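Local coordinates for putative Lipoprotein (Shewanella oneidensis, PDB 3U24), which is of unknown function but binds zinc and belongs to a family related to zinc metallopeptidases, so it may be a metal-dependent hydrolase, at residues S362-G367 with Y376-P381; K337-L342 with A550-F555. One frame throughout, in Å; residues are numbered along the deposited sequence.

How the interactions relate
Along the chain the order is 337-342, 362-367, 376-381 and 550-555, so the hairpin of interaction 1 falls wholly between the two halves of interaction 2. Their centres lie about 24 Å apart and their nearest atoms about 12 Å, so they do not touch. Helix 319-337 links them: its residues pack against Tyr377 and Val379 in interaction 1, and the loop of interaction 2 leaves its C-terminal end before leading to strand 349-352 of the hairpin's sheet. Interaction 1 borders the zinc site of His408, His414 and Glu439. Interaction 2 lies farther out, beside helices 414-423 and 435-451, and joins two chain regions more than 200 residues apart within the same largely helical body.

Interaction 1: residues S362-G367 with Y376-P381; sequences SISAPG and YYNVTP
Ser362, Ile363 and Ser364 pair with Asn378, Tyr377 and Tyr376 in an antiparallel beta hairpin of a small three-stranded mixed sheet, with 362-364 an outermost strand and 376-379 in the middle. Four backbone bonds, two to each pair, join Ser362 with Asn378 and Ser364 with Tyr376; among them Ser364 N to Tyr376 O is 2.9 Å and Asn378 N to Ser362 O 2.8 Å. Between them, at the non-hydrogen-bonded pair, the CA atoms of Ile363 and Tyr377 are 4.5 Å apart. Here the packing is tight and apolar: CG of Tyr377 is anti to its backbone N (chi1 -169°), the two side chains cross at about a right angle, and Ile363 CD1 touches Tyr377 CD1 at 3.8 Å. Val379 CG2 covers one ring face, while the phenol oxygen bonds to Asn406; Glu409, beside the ring, and His414, near Ile363, belong to the zinc-binding region. Ser362, Ser364 and Tyr376 on the other face are partly exposed, whereas Asn378 among them is buried; past Ser364 the chain leaves its partner at exposed Ala365. The small Ser364 fits between the Tyr376 ring edge and the Asn378 amide, whose OD1 bonds to Arg351; Ser364 OG lies 3.0 Å from Asn378 ND2.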
loop_
_atom_site.group_PDB
_atom_site.type_symbol
_atom_site.label_atom_id
_atom_site.label_comp_id
_atom_site.label_asym_id
_atom_site.label_seq_id
_atom_site.Cartn_x
_atom_site.Cartn_y
_atom_site.Cartn_z
ATOM N N SER A 362 1.397 -10.401 -7.430
ATOM C CA SER A 362 2.311 -9.645 -6.541
ATOM C C SER A 362 3.393 -10.505 -5.869
ATOM O O SER A 362 3.289 -11.715 -5.800
ATOM C CB SER A 362 1.522 -8.897 -5.465
ATOM O OG SER A 362 1.013 -9.782 -4.486
ATOM N N ILE A 363 4.429 -9.844 -5.380
ATOM C CA ILE A 363 5.530 -10.494 -4.708
ATOM C C ILE A 363 5.167 -10.690 -3.247
ATOM O O ILE A 363 4.703 -9.752 -2.615
ATOM C CB ILE A 363 6.770 -9.610 -4.745
ATOM C CG1 ILE A 363 7.199 -9.349 -6.185
ATOM C CG2 ILE A 363 7.890 -10.277 -4.015
ATOM C CD1 ILE A 363 7.486 -10.584 -7.003
ATOM N N SER A 364 5.342 -11.885 -2.699
ATOM C CA SER A 364 5.197 -12.029 -1.258
ATOM C C SER A 364 6.516 -12.485 -0.694
ATOM O O SER A 364 7.210 -13.368 -1.236
ATOM C CB SER A 364 4.049 -12.950 -0.840
ATOM O OG SER A 364 4.300 -14.285 -1.204
ATOM N N ALA A 365 6.871 -11.839 0.393
ATOM C CA ALA A 365 8.204 -11.940 0.911
ATOM C C ALA A 365 8.063 -11.941 2.425
ATOM O O ALA A 365 7.067 -11.438 2.947
ATOM C CB ALA A 365 9.029 -10.762 0.417
ATOM N N PRO A 366 9.029 -12.534 3.121
ATOM C CA PRO A 366 8.966 -12.609 4.585
ATOM C C PRO A 366 9.106 -11.254 5.245
ATOM O O PRO A 366 9.854 -10.413 4.750
ATOM C CB PRO A 366 10.179 -13.482 4.958
ATOM C CG PRO A 366 11.074 -13.439 3.761
ATOM C CD PRO A 366 10.179 -13.264 2.572
ATOM N N GLY A 367 8.403 -11.066 6.360
ATOM C CA GLY A 367 8.631 -9.920 7.223
ATOM C C GLY A 367 9.974 -9.999 7.947
ATOM O O GLY A 367 10.663 -11.005 7.889
ATOM N N TYR A 376 8.108 -15.407 -3.154
ATOM C CA TYR A 376 7.439 -15.823 -4.404
ATOM C C TYR A 376 6.780 -14.690 -5.224
ATOM O O TYR A 376 6.435 -13.639 -4.697
ATOM C CB TYR A 376 6.312 -16.814 -4.096
ATOM C CG TYR A 376 6.696 -17.947 -3.195
ATOM C CD1 TYR A 376 7.187 -19.147 -3.719
ATOM C CD2 TYR A 376 6.553 -17.840 -1.810
ATOM C CE1 TYR A 376 7.536 -20.200 -2.884
ATOM C CE2 TYR A 376 6.902 -18.894 -0.968
ATOM C CZ TYR A 376 7.392 -20.066 -1.509
ATOM O OH TYR A 376 7.752 -21.098 -0.673
ATOM N N TYR A 377 6.545 -14.962 -6.510
ATOM C CA TYR A 377 5.657 -14.158 -7.347
ATOM C C TYR A 377 4.307 -14.877 -7.427
ATOM O O TYR A 377 4.155 -15.863 -8.161
ATOM C CB TYR A 377 6.272 -13.984 -8.737
ATOM C CG TYR A 377 5.631 -12.980 -9.681
ATOM C CD1 TYR A 377 4.721 -12.031 -9.249
ATOM C CD2 TYR A 377 6.013 -12.943 -11.011
ATOM C CE1 TYR A 377 4.174 -11.109 -10.128
ATOM C CE2 TYR A 377 5.496 -12.023 -11.898
ATOM C CZ TYR A 377 4.578 -11.103 -11.458
ATOM O OH TYR A 377 4.043 -10.220 -12.357
ATOM N N ASN A 378 3.354 -14.381 -6.646
ATOM C CA ASN A 378 1.976 -14.869 -6.621
ATOM C C ASN A 378 1.200 -14.386 -7.847
ATOM O O ASN A 378 0.939 -13.201 -7.994
ATOM C CB ASN A 378 1.255 -14.383 -5.364
ATOM C CG ASN A 378 1.873 -14.916 -4.095
ATOM O OD1 ASN A 378 2.200 -16.095 -4.002
ATOM N ND2 ASN A 378 2.037 -14.045 -3.099
ATOM N N VAL A 379 0.841 -15.314 -8.722
ATOM C CA VAL A 379 0.098 -14.995 -9.929
ATOM C C VAL A 379 -1.154 -15.848 -9.853
ATOM O O VAL A 379 -1.038 -17.079 -9.799
ATOM C CB VAL A 379 0.906 -15.390 -11.171
ATOM C CG1 VAL A 379 0.036 -15.349 -12.414
ATOM C CG2 VAL A 379 2.113 -14.470 -11.324
ATOM N N THR A 380 -2.328 -15.223 -9.802
ATOM C CA THR A 380 -3.580 -15.981 -9.641
ATOM C C THR A 380 -4.075 -16.574 -10.941
ATOM O O THR A 380 -4.442 -15.792 -11.844
ATOM C CB THR A 380 -4.731 -15.135 -9.061
ATOM O OG1 THR A 380 -4.254 -14.502 -7.867
ATOM C CG2 THR A 380 -5.974 -16.042 -8.739
ATOM N N PRO A 381 -4.107 -17.949 -11.030
ATOM C CA PRO A 381 -4.808 -18.523 -12.183
ATOM C C PRO A 381 -6.279 -18.038 -12.244
ATOM O O PRO A 381 -6.877 -17.563 -11.236
ATOM C CB PRO A 381 -4.684 -20.075 -11.993
ATOM C CG PRO A 381 -4.206 -20.297 -10.601
ATOM C CD PRO A 381 -3.555 -19.008 -10.137
#

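Interaction 2: residues K337-L342 with A550-F555; sequences KNIVTL and AFHEKF
Ile339, Val340 and Thr341 pass alongside helix 548-555 in a run without regular structure, with the CA atoms of Val340 and His552 6.3 Å apart. The ring of His552 offers its ND1 to the carbonyl of Ile339, ND1 to O 2.9 Å and nearly straight at 168°. That oxygen lies in the ring plane, although the donor sits above the plane of the carbonyl. Ile339 CG2 packs against the same ring, 4.0 Å from His552 CE1. At the other end of the ring, His552 NE2 bonds to Tyr444 OH, so a histidine suits the place: both its nitrogens are engaged in a buried setting. The loop begins at a Schellman motif, where Asn338 takes positive phi as the chain leaves helix 319-337, and the next residues are laid against the late helix. Glu553, extended beyond CG, stretches across Val340, its CG 3.9 Å from Val340 CG2. Its OE2 takes two bonds from Thr341, from N at 2.8 Å on the anti side, 20° out of the carboxylate plane, and from OG1 at a short 2.5 Å, above that plane. An alanine at Glu553 would probably leave Thr341 N and OG1 without this acceptor and open a gap beside Val340 CG2. The carbonyl oxygen of Thr341 accepts a bond from Tyr420 OH of helix 414-423.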
loop_
_atom_site.group_PDB
_atom_site.type_symbol
_atom_site.label_atom_id
_atom_site.label_comp_id
_atom_site.label_asym_id
_atom_site.label_seq_id
_atom_site.Cartn_x
_atom_site.Cartn_y
_atom_site.Cartn_z
ATOM N N LYS A 337 20.964 -5.032 -22.012
ATOM C CA LYS A 337 20.982 -3.567 -22.084
ATOM C C LYS A 337 21.726 -2.926 -20.918
ATOM O O LYS A 337 21.808 -1.700 -20.823
ATOM C CB LYS A 337 19.537 -3.027 -22.146
ATOM C CG LYS A 337 18.772 -3.530 -23.362
ATOM C CD LYS A 337 19.192 -2.794 -24.614
ATOM C CE LYS A 337 18.766 -3.521 -25.890
ATOM N NZ LYS A 337 18.951 -2.571 -27.028
ATOM N N ASN A 338 22.261 -3.748 -20.019
ATOM C CA ASN A 338 23.018 -3.227 -18.894
ATOM C C ASN A 338 22.258 -2.268 -18.016
ATOM O O ASN A 338 22.780 -1.242 -17.613
ATOM C CB ASN A 338 24.261 -2.507 -19.400
ATOM C CG ASN A 338 25.385 -3.451 -19.595
ATOM O OD1 ASN A 338 25.708 -4.221 -18.681
ATOM N ND2 ASN A 338 25.976 -3.428 -20.762
ATOM N N ILE A 339 21.028 -2.616 -17.701
ATOM C CA ILE A 339 20.178 -1.757 -16.927
ATOM C C ILE A 339 20.509 -1.850 -15.411
ATOM O O ILE A 339 20.600 -0.841 -14.733
ATOM C CB ILE A 339 18.748 -2.123 -17.269
ATOM C CG1 ILE A 339 18.491 -1.628 -18.708
ATOM C CG2 ILE A 339 17.778 -1.567 -16.228
ATOM C CD1 ILE A 339 17.090 -1.891 -19.227
ATOM N N VAL A 340 20.748 -3.052 -14.908
ATOM C CA VAL A 340 21.031 -3.250 -13.484
ATOM C C VAL A 340 21.569 -4.671 -13.307
ATOM O O VAL A 340 21.134 -5.561 -13.990
ATOM C CB VAL A 340 19.744 -3.031 -12.634
ATOM C CG1 VAL A 340 18.788 -4.188 -12.826
ATOM C CG2 VAL A 340 20.067 -2.844 -11.175
ATOM N N THR A 341 22.530 -4.890 -12.427
ATOM C CA THR A 341 23.034 -6.243 -12.185
ATOM C C THR A 341 21.944 -7.094 -11.542
ATOM O O THR A 341 21.394 -6.726 -10.513
ATOM C CB THR A 341 24.267 -6.243 -11.247
ATOM O OG1 THR A 341 25.283 -5.388 -11.779
ATOM C CG2 THR A 341 24.851 -7.699 -11.044
ATOM N N LEU A 342 21.653 -8.230 -12.140
ATOM C CA LEU A 342 20.789 -9.241 -11.547
ATOM C C LEU A 342 21.609 -10.472 -11.143
ATOM O O LEU A 342 22.532 -10.818 -11.832
ATOM C CB LEU A 342 19.741 -9.663 -12.576
ATOM C CG LEU A 342 18.839 -8.556 -13.080
ATOM C CD1 LEU A 342 18.007 -9.085 -14.248
ATOM C CD2 LEU A 342 17.981 -8.034 -11.926
ATOM N N ALA A 550 25.036 2.241 -13.005
ATOM C CA ALA A 550 25.632 2.707 -11.731
ATOM C C ALA A 550 24.637 3.582 -11.009
ATOM O O ALA A 550 24.559 3.565 -9.803
ATOM C CB ALA A 550 26.960 3.499 -11.959
ATOM N N PHE A 551 23.870 4.365 -11.746
ATOM C CA PHE A 551 22.828 5.157 -11.095
ATOM C C PHE A 551 21.826 4.252 -10.377
ATOM O O PHE A 551 21.535 4.424 -9.192
ATOM C CB PHE A 551 22.121 6.077 -12.090
ATOM C CG PHE A 551 20.917 6.776 -11.503
ATOM C CD1 PHE A 551 21.074 7.892 -10.722
ATOM C CD2 PHE A 551 19.643 6.305 -11.737
ATOM C CE1 PHE A 551 19.973 8.534 -10.188
ATOM C CE2 PHE A 551 18.537 6.934 -11.207
ATOM C CZ PHE A 551 18.719 8.060 -10.437
ATOM N N HIS A 552 21.343 3.256 -11.100
ATOM C CA HIS A 552 20.344 2.336 -10.574
ATOM C C HIS A 552 20.829 1.622 -9.363
ATOM O O HIS A 552 20.113 1.540 -8.366
ATOM C CB HIS A 552 19.885 1.328 -11.635
ATOM C CG HIS A 552 18.971 1.917 -12.701
ATOM N ND1 HIS A 552 18.868 1.383 -13.944
ATOM C CD2 HIS A 552 18.113 3.030 -12.675
ATOM C CE1 HIS A 552 18.004 2.130 -14.686
ATOM N NE2 HIS A 552 17.531 3.130 -13.907
ATOM N N GLU A 553 22.037 1.082 -9.419
ATOM C CA GLU A 553 22.552 0.258 -8.319
ATOM C C GLU A 553 22.817 1.086 -7.063
ATOM O O GLU A 553 22.574 0.647 -5.934
ATOM C CB GLU A 553 23.810 -0.502 -8.751
ATOM C CG GLU A 553 23.456 -1.625 -9.731
ATOM C CD GLU A 553 24.642 -2.285 -10.407
ATOM O OE1 GLU A 553 25.802 -2.084 -9.972
ATOM O OE2 GLU A 553 24.419 -3.031 -11.386
ATOM N N LYS A 554 23.279 2.301 -7.255
ATOM C CA LYS A 554 23.513 3.169 -6.119
ATOM C C LYS A 554 22.162 3.596 -5.520
ATOM O O LYS A 554 21.995 3.585 -4.282
ATOM C CB LYS A 554 24.333 4.381 -6.539
ATOM C CG LYS A 554 24.631 5.357 -5.409
ATOM C CD LYS A 554 25.772 4.891 -4.511
ATOM C CE LYS A 554 26.323 6.044 -3.669
ATOM N NZ LYS A 554 26.714 5.540 -2.315
ATOM N N PHE A 555 21.203 3.946 -6.390
ATOM C CA PHE A 555 19.845 4.278 -5.926
ATOM C C PHE A 555 19.242 3.170 -5.090
ATOM O O PHE A 555 18.664 3.447 -4.041
ATOM C CB PHE A 555 18.910 4.629 -7.079
ATOM C CG PHE A 555 17.549 5.071 -6.631
ATOM C CD1 PHE A 555 17.317 6.375 -6.299
ATOM C CD2 PHE A 555 16.520 4.173 -6.516
ATOM C CE1 PHE A 555 16.083 6.798 -5.881
ATOM C CE2 PHE A 555 15.257 4.579 -6.125
ATOM C CZ PHE A 555 15.061 5.892 -5.768
#